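Local atomic coordinates of putative exported protein (Bacteroides fragilis, PDB entry 4RAA), a protein that is of unknown function but folds as a six-bladed beta-propeller and is probably exported from the cytoplasm. Residues D22-L27 with Y289-K294; K110-N115 with F119-E124; Y158-D163 with I169-N174. All blocks are in the same frame, centred on the assembly; numbering follows the deposited sequence.

Contact 1. Residues D22-L27 with Y289-K294; sequences DSILEL and YNYPIK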
loop_
_atom_site.group_PDB
_atom_site.type_symbol
_atom_site.label_atom_id
_atom_site.label_comp_id
_atom_site.label_asym_id
_atom_site.label_seq_id
_atom_site.Cartn_x
_atom_site.Cartn_y
_atom_site.Cartn_z
ATOM N N ASP A 22 46.670 2.095 14.073
ATOM C CA ASP A 22 47.070 3.337 13.412
ATOM C C ASP A 22 47.794 3.063 12.082
ATOM O O ASP A 22 47.552 3.746 11.097
ATOM C CB ASP A 22 47.997 4.135 14.365
ATOM C CG ASP A 22 48.187 5.590 13.960
ATOM O OD1 ASP A 22 47.171 6.270 13.697
ATOM O OD2 ASP A 22 49.352 6.065 13.966
ATOM N N SER A 23 48.648 2.041 12.060
ATOM C CA SER A 23 49.438 1.680 10.866
ATOM C C SER A 23 48.642 1.044 9.727
ATOM O O SER A 23 48.863 1.386 8.568
ATOM C CB SER A 23 50.593 0.742 11.242
ATOM O OG SER A 23 50.107 -0.481 11.763
ATOM N N ILE A 24 47.752 0.104 10.055
ATOM C CA ILE A 24 46.929 -0.624 9.036
ATOM C C ILE A 24 45.655 0.085 8.544
ATOM O O ILE A 24 45.031 -0.395 7.586
ATOM C CB ILE A 24 46.563 -2.084 9.473
ATOM C CG1 ILE A 24 45.786 -2.116 10.803
ATOM C CG2 ILE A 24 47.819 -2.948 9.554
ATOM C CD1 ILE A 24 45.268 -3.482 11.184
ATOM N N LEU A 25 45.277 1.208 9.176
ATOM C CA LEU A 25 44.062 1.972 8.820
ATOM C C LEU A 25 44.349 3.404 8.364
ATOM O O LEU A 25 45.334 4.016 8.815
ATOM C CB LEU A 25 43.107 2.048 10.020
ATOM C CG LEU A 25 42.503 0.752 10.573
ATOM C CD1 LEU A 25 41.822 1.024 11.910
ATOM C CD2 LEU A 25 41.534 0.126 9.580
ATOM N N GLU A 26 43.480 3.906 7.470
ATOM C CA GLU A 26 43.498 5.298 6.992
ATOM C C GLU A 26 42.209 5.968 7.481
ATOM O O GLU A 26 41.113 5.425 7.304
ATOM C CB GLU A 26 43.660 5.426 5.471
ATOM C CG GLU A 26 42.587 4.803 4.581
ATOM C CD GLU A 26 42.919 4.928 3.093
ATOM O OE1 GLU A 26 43.520 5.943 2.685
ATOM O OE2 GLU A 26 42.557 4.017 2.315
ATOM N N LEU A 27 42.376 7.151 8.077
ATOM C CA LEU A 27 41.313 7.926 8.715
ATOM C C LEU A 27 40.913 9.159 7.938
ATOM O O LEU A 27 41.635 9.651 7.069
ATOM C CB LEU A 27 41.758 8.394 10.121
ATOM C CG LEU A 27 41.624 7.434 11.308
ATOM C CD1 LEU A 27 42.014 5.998 10.977
ATOM C CD2 LEU A 27 42.430 7.970 12.485
ATOM N N TYR A 289 42.882 -8.906 12.484
ATOM C CA TYR A 289 43.444 -8.128 13.598
ATOM C C TYR A 289 42.311 -7.868 14.581
ATOM O O TYR A 289 41.307 -7.286 14.189
ATOM C CB TYR A 289 44.005 -6.780 13.125
ATOM C CG TYR A 289 45.013 -6.849 12.006
ATOM C CD1 TYR A 289 44.596 -6.849 10.669
ATOM C CD2 TYR A 289 46.388 -6.890 12.271
ATOM C CE1 TYR A 289 45.517 -6.900 9.629
ATOM C CE2 TYR A 289 47.323 -6.952 11.234
ATOM C CZ TYR A 289 46.885 -6.954 9.912
ATOM O OH TYR A 289 47.794 -7.023 8.877
ATOM N N ASN A 290 42.477 -8.279 15.841
ATOM C CA ASN A 290 41.444 -8.140 16.872
ATOM C C ASN A 290 41.893 -7.205 17.986
ATOM O O ASN A 290 43.008 -7.331 18.479
ATOM C CB ASN A 290 41.129 -9.513 17.455
ATOM C CG ASN A 290 39.841 -9.528 18.254
ATOM O OD1 ASN A 290 38.771 -9.257 17.721
ATOM N ND2 ASN A 290 39.931 -9.872 19.523
ATOM N N TYR A 291 41.008 -6.295 18.392
ATOM C CA TYR A 291 41.298 -5.274 19.412
ATOM C C TYR A 291 40.139 -5.051 20.366
ATOM O O TYR A 291 39.001 -4.976 19.902
ATOM C CB TYR A 291 41.517 -3.907 18.741
ATOM C CG TYR A 291 42.629 -3.833 17.719
ATOM C CD1 TYR A 291 42.399 -4.206 16.387
ATOM C CD2 TYR A 291 43.907 -3.347 18.065
ATOM C CE1 TYR A 291 43.408 -4.132 15.433
ATOM C CE2 TYR A 291 44.920 -3.254 17.114
ATOM C CZ TYR A 291 44.666 -3.658 15.797
ATOM O OH TYR A 291 45.638 -3.590 14.834
ATOM N N PRO A 292 40.410 -4.959 21.690
ATOM C CA PRO A 292 39.343 -4.464 22.576
ATOM C C PRO A 292 39.148 -2.989 22.210
ATOM O O PRO A 292 40.154 -2.299 22.010
ATOM C CB PRO A 292 39.933 -4.604 23.995
ATOM C CG PRO A 292 41.160 -5.438 23.875
ATOM C CD PRO A 292 41.604 -5.401 22.442
ATOM N N ILE A 293 37.909 -2.510 22.103
ATOM C CA ILE A 293 37.667 -1.094 21.721
ATOM C C ILE A 293 38.407 -0.076 22.617
ATOM O O ILE A 293 38.838 0.965 22.107
ATOM C CB ILE A 293 36.154 -0.780 21.470
ATOM C CG1 ILE A 293 35.739 -1.411 20.116
ATOM C CG2 ILE A 293 35.856 0.723 21.415
ATOM C CD1 ILE A 293 34.257 -1.372 19.779
ATOM N N LYS A 294 38.593 -0.385 23.909
ATOM C CA LYS A 294 39.392 0.493 24.805
ATOM C C LYS A 294 40.809 0.758 24.254
ATOM O O LYS A 294 41.320 1.877 24.357
ATOM C CB LYS A 294 39.495 -0.046 26.253
ATOM C CG LYS A 294 38.370 0.371 27.194
ATOM C CD LYS A 294 37.022 -0.250 26.857
ATOM C CE LYS A 294 35.913 0.295 27.756
ATOM N NZ LYS A 294 36.175 0.069 29.206
#

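Contact 2. Residues K110-N115 with F119-E124; sequences KVLYYN and FSFLYE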
loop_
_atom_site.group_PDB
_atom_site.type_symbol
_atom_site.label_atom_id
_atom_site.label_comp_id
_atom_site.label_asym_id
_atom_site.label_seq_id
_atom_site.Cartn_x
_atom_site.Cartn_y
_atom_site.Cartn_z
ATOM N N LYS A 110 3.756 0.663 9.415
ATOM C CA LYS A 110 3.680 1.143 8.034
ATOM C C LYS A 110 5.044 1.418 7.392
ATOM O O LYS A 110 6.056 1.543 8.074
ATOM C CB LYS A 110 2.778 2.377 7.941
ATOM C CG LYS A 110 3.149 3.526 8.867
ATOM C CD LYS A 110 2.393 4.790 8.471
ATOM C CE LYS A 110 2.721 5.956 9.394
ATOM N NZ LYS A 110 2.150 7.263 8.951
ATOM N N VAL A 111 5.019 1.485 6.066
ATOM C CA VAL A 111 6.164 1.767 5.208
ATOM C C VAL A 111 5.830 3.090 4.539
ATOM O O VAL A 111 4.746 3.212 3.968
ATOM C CB VAL A 111 6.303 0.705 4.082
ATOM C CG1 VAL A 111 7.564 0.943 3.260
ATOM C CG2 VAL A 111 6.330 -0.697 4.664
ATOM N N LEU A 112 6.738 4.060 4.577
ATOM C CA LEU A 112 6.501 5.368 3.941
ATOM C C LEU A 112 7.477 5.542 2.791
ATOM O O LEU A 112 8.686 5.364 2.980
ATOM C CB LEU A 112 6.614 6.519 4.938
ATOM C CG LEU A 112 5.709 6.355 6.173
ATOM C CD1 LEU A 112 6.463 5.725 7.343
ATOM C CD2 LEU A 112 5.121 7.686 6.606
ATOM N N TYR A 113 6.936 5.874 1.612
ATOM C CA TYR A 113 7.702 6.069 0.389
ATOM C C TYR A 113 7.818 7.562 0.108
ATOM O O TYR A 113 6.815 8.263 0.059
ATOM C CB TYR A 113 7.031 5.353 -0.792
ATOM C CG TYR A 113 6.983 3.848 -0.620
ATOM C CD1 TYR A 113 6.031 3.244 0.217
ATOM C CD2 TYR A 113 7.897 3.020 -1.281
ATOM C CE1 TYR A 113 6.000 1.860 0.384
ATOM C CE2 TYR A 113 7.882 1.637 -1.118
ATOM C CZ TYR A 113 6.933 1.058 -0.285
ATOM O OH TYR A 113 6.901 -0.301 -0.114
ATOM N N TYR A 114 9.058 8.028 -0.033
ATOM C CA TYR A 114 9.394 9.403 -0.381
ATOM C C TYR A 114 10.162 9.395 -1.705
ATOM O O TYR A 114 10.708 8.365 -2.105
ATOM C CB TYR A 114 10.249 10.034 0.717
ATOM C CG TYR A 114 9.587 10.083 2.075
ATOM C CD1 TYR A 114 8.789 11.167 2.455
ATOM C CD2 TYR A 114 9.770 9.053 2.998
ATOM C CE1 TYR A 114 8.187 11.221 3.716
ATOM C CE2 TYR A 114 9.174 9.097 4.263
ATOM C CZ TYR A 114 8.387 10.178 4.613
ATOM O OH TYR A 114 7.807 10.198 5.848
ATOM N N ASN A 115 10.195 10.548 -2.373
ATOM C CA ASN A 115 10.898 10.723 -3.663
ATOM C C ASN A 115 12.407 10.729 -3.418
ATOM O O ASN A 115 12.881 11.453 -2.534
ATOM C CB ASN A 115 10.475 12.051 -4.311
ATOM C CG ASN A 115 10.916 12.181 -5.756
ATOM O OD1 ASN A 115 12.090 12.377 -6.033
ATOM N ND2 ASN A 115 9.958 12.142 -6.678
ATOM N N PHE A 119 12.677 14.493 -2.259
ATOM C CA PHE A 119 12.345 14.128 -0.842
ATOM C C PHE A 119 10.890 14.326 -0.359
ATOM O O PHE A 119 10.609 14.134 0.837
ATOM C CB PHE A 119 13.355 14.732 0.161
ATOM C CG PHE A 119 14.795 14.534 -0.236
ATOM C CD1 PHE A 119 15.291 13.250 -0.507
ATOM C CD2 PHE A 119 15.673 15.624 -0.329
ATOM C CE1 PHE A 119 16.620 13.060 -0.881
ATOM C CE2 PHE A 119 17.007 15.441 -0.697
ATOM C CZ PHE A 119 17.483 14.158 -0.970
ATOM N N SER A 120 9.975 14.655 -1.282
ATOM C CA SER A 120 8.560 14.835 -0.955
ATOM C C SER A 120 7.907 13.461 -0.777
ATOM O O SER A 120 8.413 12.449 -1.273
ATOM C CB SER A 120 7.829 15.639 -2.037
ATOM O OG SER A 120 7.874 14.985 -3.302
ATOM N N PHE A 121 6.784 13.443 -0.064
ATOM C CA PHE A 121 6.047 12.209 0.228
ATOM C C PHE A 121 5.275 11.724 -1.013
ATOM O O PHE A 121 4.638 12.525 -1.699
ATOM C CB PHE A 121 5.126 12.444 1.440
ATOM C CG PHE A 121 4.276 11.267 1.808
ATOM C CD1 PHE A 121 4.860 10.039 2.113
ATOM C CD2 PHE A 121 2.885 11.391 1.895
ATOM C CE1 PHE A 121 4.067 8.937 2.443
ATOM C CE2 PHE A 121 2.091 10.302 2.241
ATOM C CZ PHE A 121 2.681 9.073 2.515
ATOM N N LEU A 122 5.368 10.419 -1.297
ATOM C CA LEU A 122 4.685 9.764 -2.423
ATOM C C LEU A 122 3.447 9.002 -1.948
ATOM O O LEU A 122 2.334 9.316 -2.377
ATOM C CB LEU A 122 5.638 8.822 -3.174
ATOM C CG LEU A 122 6.484 9.388 -4.310
ATOM C CD1 LEU A 122 7.119 10.718 -3.967
ATOM C CD2 LEU A 122 7.538 8.365 -4.709
ATOM N N TYR A 123 3.648 8.000 -1.088
ATOM C CA TYR A 123 2.544 7.181 -0.544
ATOM C C TYR A 123 2.990 6.310 0.616
ATOM O O TYR A 123 4.189 6.141 0.821
ATOM C CB TYR A 123 1.946 6.268 -1.621
ATOM C CG TYR A 123 2.870 5.183 -2.151
ATOM C CD1 TYR A 123 3.848 5.468 -3.109
ATOM C CD2 TYR A 123 2.743 3.855 -1.712
ATOM C CE1 TYR A 123 4.683 4.470 -3.607
ATOM C CE2 TYR A 123 3.568 2.848 -2.199
ATOM C CZ TYR A 123 4.534 3.151 -3.146
ATOM O OH TYR A 123 5.340 2.135 -3.616
ATOM N N GLU A 124 2.028 5.761 1.362
ATOM C CA GLU A 124 2.326 4.865 2.497
ATOM C C GLU A 124 1.468 3.614 2.453
ATOM O O GLU A 124 0.297 3.673 2.077
ATOM C CB GLU A 124 2.165 5.570 3.862
ATOM C CG GLU A 124 0.741 6.009 4.236
ATOM C CD GLU A 124 0.635 6.731 5.576
ATOM O OE1 GLU A 124 1.657 6.971 6.253
ATOM O OE2 GLU A 124 -0.502 7.079 5.955
#

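Contact 3. Residues Y158-D163 with I169-N174; sequences YFVVTD and IDYKMN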
loop_
_atom_site.group_PDB
_atom_site.type_symbol
_atom_site.label_atom_id
_atom_site.label_comp_id
_atom_site.label_asym_id
_atom_site.label_seq_id
_atom_site.Cartn_x
_atom_site.Cartn_y
_atom_site.Cartn_z
ATOM N N TYR A 158 14.026 -16.822 9.874
ATOM C CA TYR A 158 14.691 -15.549 10.208
ATOM C C TYR A 158 14.346 -14.429 9.213
ATOM O O TYR A 158 14.136 -13.286 9.633
ATOM C CB TYR A 158 16.212 -15.717 10.324
ATOM C CG TYR A 158 16.688 -16.219 11.670
ATOM C CD1 TYR A 158 16.626 -15.395 12.789
ATOM C CD2 TYR A 158 17.256 -17.488 11.821
ATOM C CE1 TYR A 158 17.068 -15.829 14.029
ATOM C CE2 TYR A 158 17.723 -17.928 13.060
ATOM C CZ TYR A 158 17.622 -17.095 14.163
ATOM O OH TYR A 158 18.066 -17.507 15.401
ATOM N N PHE A 159 14.291 -14.762 7.916
ATOM C CA PHE A 159 13.992 -13.804 6.824
ATOM C C PHE A 159 12.936 -14.344 5.871
ATOM O O PHE A 159 12.623 -15.534 5.883
ATOM C CB PHE A 159 15.250 -13.502 6.003
ATOM C CG PHE A 159 16.436 -13.109 6.833
ATOM C CD1 PHE A 159 16.658 -11.777 7.172
ATOM C CD2 PHE A 159 17.339 -14.079 7.283
ATOM C CE1 PHE A 159 17.749 -11.419 7.949
ATOM C CE2 PHE A 159 18.436 -13.729 8.051
ATOM C CZ PHE A 159 18.635 -12.399 8.390
ATOM N N VAL A 160 12.422 -13.455 5.026
ATOM C CA VAL A 160 11.403 -13.802 4.024
ATOM C C VAL A 160 11.547 -12.926 2.777
ATOM O O VAL A 160 11.787 -11.732 2.892
ATOM C CB VAL A 160 9.964 -13.708 4.615
ATOM C CG1 VAL A 160 9.627 -12.303 5.093
ATOM C CG2 VAL A 160 8.911 -14.198 3.620
ATOM N N VAL A 161 11.392 -13.529 1.598
ATOM C CA VAL A 161 11.480 -12.806 0.332
ATOM C C VAL A 161 10.070 -12.625 -0.214
ATOM O O VAL A 161 9.333 -13.602 -0.316
ATOM C CB VAL A 161 12.371 -13.539 -0.677
ATOM C CG1 VAL A 161 12.436 -12.773 -2.004
ATOM C CG2 VAL A 161 13.765 -13.734 -0.080
ATOM N N THR A 162 9.709 -11.381 -0.546
ATOM C CA THR A 162 8.389 -11.046 -1.104
ATOM C C THR A 162 8.532 -10.299 -2.411
ATOM O O THR A 162 9.578 -9.691 -2.669
ATOM C CB THR A 162 7.551 -10.122 -0.181
ATOM O OG1 THR A 162 7.951 -8.747 -0.324
ATOM C CG2 THR A 162 7.633 -10.559 1.271
ATOM N N ASP A 163 7.454 -10.297 -3.198
ATOM C CA ASP A 163 7.414 -9.529 -4.447
ATOM C C ASP A 163 7.208 -8.028 -4.137
ATOM O O ASP A 163 7.115 -7.615 -2.965
ATOM C CB ASP A 163 6.344 -10.081 -5.439
ATOM C CG ASP A 163 4.887 -9.930 -4.952
ATOM O OD1 ASP A 163 4.591 -9.138 -4.027
ATOM O OD2 ASP A 163 4.014 -10.614 -5.530
ATOM N N ILE A 169 7.134 -14.851 -1.397
ATOM C CA ILE A 169 7.648 -15.754 -2.450
ATOM C C ILE A 169 8.272 -16.977 -1.778
ATOM O O ILE A 169 7.886 -18.103 -2.093
ATOM C CB ILE A 169 8.657 -15.065 -3.402
ATOM C CG1 ILE A 169 7.954 -13.928 -4.158
ATOM C CG2 ILE A 169 9.244 -16.077 -4.400
ATOM C CD1 ILE A 169 8.869 -13.056 -4.998
ATOM N N ASP A 170 9.238 -16.753 -0.879
ATOM C CA ASP A 170 9.877 -17.851 -0.134
ATOM C C ASP A 170 10.396 -17.407 1.233
ATOM O O ASP A 170 10.823 -16.268 1.396
ATOM C CB ASP A 170 11.021 -18.469 -0.959
ATOM C CG ASP A 170 11.471 -19.858 -0.450
ATOM O OD1 ASP A 170 10.795 -20.512 0.376
ATOM O OD2 ASP A 170 12.521 -20.324 -0.921
ATOM N N TYR A 171 10.326 -18.325 2.196
ATOM C CA TYR A 171 10.815 -18.120 3.551
ATOM C C TYR A 171 12.263 -18.599 3.552
ATOM O O TYR A 171 12.565 -19.650 2.977
ATOM C CB TYR A 171 10.012 -18.925 4.569
ATOM C CG TYR A 171 8.525 -18.676 4.576
ATOM C CD1 TYR A 171 7.672 -19.388 3.718
ATOM C CD2 TYR A 171 7.956 -17.749 5.460
ATOM C CE1 TYR A 171 6.294 -19.169 3.727
ATOM C CE2 TYR A 171 6.582 -17.522 5.483
ATOM C CZ TYR A 171 5.754 -18.227 4.615
ATOM O OH TYR A 171 4.396 -18.003 4.636
ATOM N N LYS A 172 13.137 -17.852 4.234
ATOM C CA LYS A 172 14.585 -18.090 4.229
ATOM C C LYS A 172 15.165 -18.242 5.630
ATOM O O LYS A 172 14.825 -17.470 6.527
ATOM C CB LYS A 172 15.280 -16.897 3.551
ATOM C CG LYS A 172 14.836 -16.578 2.118
ATOM C CD LYS A 172 15.101 -17.736 1.158
ATOM C CE LYS A 172 14.853 -17.359 -0.293
ATOM N NZ LYS A 172 15.107 -18.497 -1.216
HETATM N N MSE A 173 16.070 -19.210 5.777
HETATM C CA MSE A 173 16.795 -19.525 7.022
HETATM C C MSE A 173 15.956 -19.972 8.193
HETATM O O MSE A 173 15.256 -19.172 8.812
HETATM C CB MSE A 173 17.731 -18.406 7.466
HETATM C CG MSE A 173 18.998 -18.541 6.640
HETATM SE SE MSE A 173 19.928 -16.838 6.723
HETATM C CE MSE A 173 20.669 -17.249 8.484
ATOM N N ASN A 174 16.096 -21.254 8.529
ATOM C CA ASN A 174 15.378 -21.888 9.626
ATOM C C ASN A 174 15.792 -21.299 10.989
ATOM O O ASN A 174 16.985 -21.150 11.246
ATOM C CB ASN A 174 15.653 -23.397 9.607
ATOM C CG ASN A 174 14.704 -24.163 10.489
ATOM O OD1 ASN A 174 15.115 -24.760 11.488
ATOM N ND2 ASN A 174 13.412 -24.119 10.154
#

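Contact 1. Residues D22-L27 with Y289-K294
Ile24 meets Tyr289 by laying its terminal methyl on the phenol ring. CD1 stands 3.5 Å from the centroid of the Tyr289 ring and only 14° off the ring normal, the geometry of a CH-pi contact over the middle of the face. Tyr289 CG and CD1 are equally near, each 3.5 Å from Ile24 CD1. The other branch contributes less: Ile24 CG2 comes within 4.1 Å of Tyr289 CZ, near the phenol end. The same CD1 also lies 3.7 Å from Tyr291 OH, so one methyl touches two tyrosines of one strand.

The torsions account for this reach. Ile24 holds CG1 between its backbone N and carbonyl carbon (chi1 58°), and a nearly straight second torsion (173°) carries CD1 outward to the ring. Tyr289 and Tyr291, two positions apart in strand 287-292, both keep CG beside their backbone N and start out toward the isoleucine's segment; Tyr289 offers its ring face and Tyr291 its hydroxyl oxygen.

Further out, Tyr291 OH is hydrogen-bonded to the carbonyl of Val19, and Thr17 packs on both tyrosines, tying the aromatic pair to the chain leading into Ile24. Backbone bonding ties Ile24 to Lys361 and Tyr289 to Leu280. The contact, burying 127 Å², is small and mainly apolar, and joins the residue leading into strand 25-31 to strand 287-292 of another sheet. Strand 25-31, from near the N-terminus, pairs with strand 354-360 at the C-terminus, an arrangement consistent with the Velcro-type ring closure of beta-propellers.

Contact 2. Residues K110-N115 with F119-E124
Tyr113 and Tyr123 reach the same side of their sheet through opposite first torsions: Tyr113 keeps CG beside its backbone N (chi1 -64°), whereas Tyr123 holds CG between N and the carbonyl carbon (chi1 66°). The phenol rings consequently overlap in an offset stack, with planes 6° from parallel and the Tyr113 and Tyr123 centroids 4.3 Å apart. Tyr123 OH sits over the centre of the Tyr113 ring. Tyr123 also stacks on Tyr123 of the second subunit, which extends the aromatic pile across the dimer interface.

On the other side, extended chains beyond CG bring the charged ends of Lys110 and Glu124 together, in a salt bridge of 2.8 Å from NZ to OE1 that uses the syn side of the carboxylate. Lys110 NZ is also bonded to Glu85 O. Tyr114 and Phe121 share this side, their rings meeting at an intermediate tilt.

The backbone bonds show that Leu122 and Tyr123 both face Tyr113. Tyr113 N donates to Tyr123 O at 2.9 Å, while Tyr113 O receives Leu122 N at 2.9 Å and, weakly, Tyr123 N at 3.4 Å. Beyond this double acceptor, Asn115 N bonds to Ser120 O at 2.8 Å, close to the turn. Two residues opposite one define a classic beta bulge, here within the antiparallel hairpin whose second strand, 121-126, is the outermost of its propeller sheet within the chain.

Contact 3. Residues Y158-D163 with I169-N174
Lys172 and Phe159 form a hydrogen-bonded pair in an antiparallel beta hairpin, whose second strand, 168-174, is outermost within this chain in a four-stranded propeller sheet. Along the lysine, CB lies 3.8 Å from Phe159 O, beside the backbone of the facing strand. A bend at the second torsion (-61°) folds the chain across Val161: both Lys172 CG and Lys172 CE are 3.8 Å from Val161 CG2. From that bend the chain runs extended to NZ, which forms a salt bridge of 3.2 Å with Asp170 OD2 of its own strand, approaching from above the carboxylate plane. Thr211 O is a further acceptor for the ammonium group.

Backbone bonds fix the lysine's register, Lys172 N reaching Phe159 O and Phe159 N reaching Lys172 O. Nearer the turn, Ile169 and Asp170 both face Val161, a classic beta bulge, and both donate to Val161 O, Ile169 N at 2.8 Å and Asp170 N at 3.2 Å. At the other end Tyr158 N bonds to Met173 O, where the chain turns a corner. The selenium of Met173, present as selenomethionine, makes an oblique Met-aromatic contact with the phenyl ring, with SE 3.7 Å from Phe159 CE2.

In the fold
The three contacts involve different sheets of one propeller. Contact 1 joins residues far apart in sequence, bridging the start of strand 25-31 and the sheet ending in strand 287-292. Contacts 2 and 3 are local hairpins that follow one another in the intervening chain, each ending in the strand that is outermost in its sheet within this chain. Their centres are 24 Å apart, with nearest atoms about 8 Å apart. From the centre of contact 1 they lie 40 Å and 36 Å away respectively, on the opposite side of the chain's centre. This spacing fits a closed ring: hairpins build individual blades, while contact 1 sits by the join of the two termini. Contact 2 alone also reaches the second subunit.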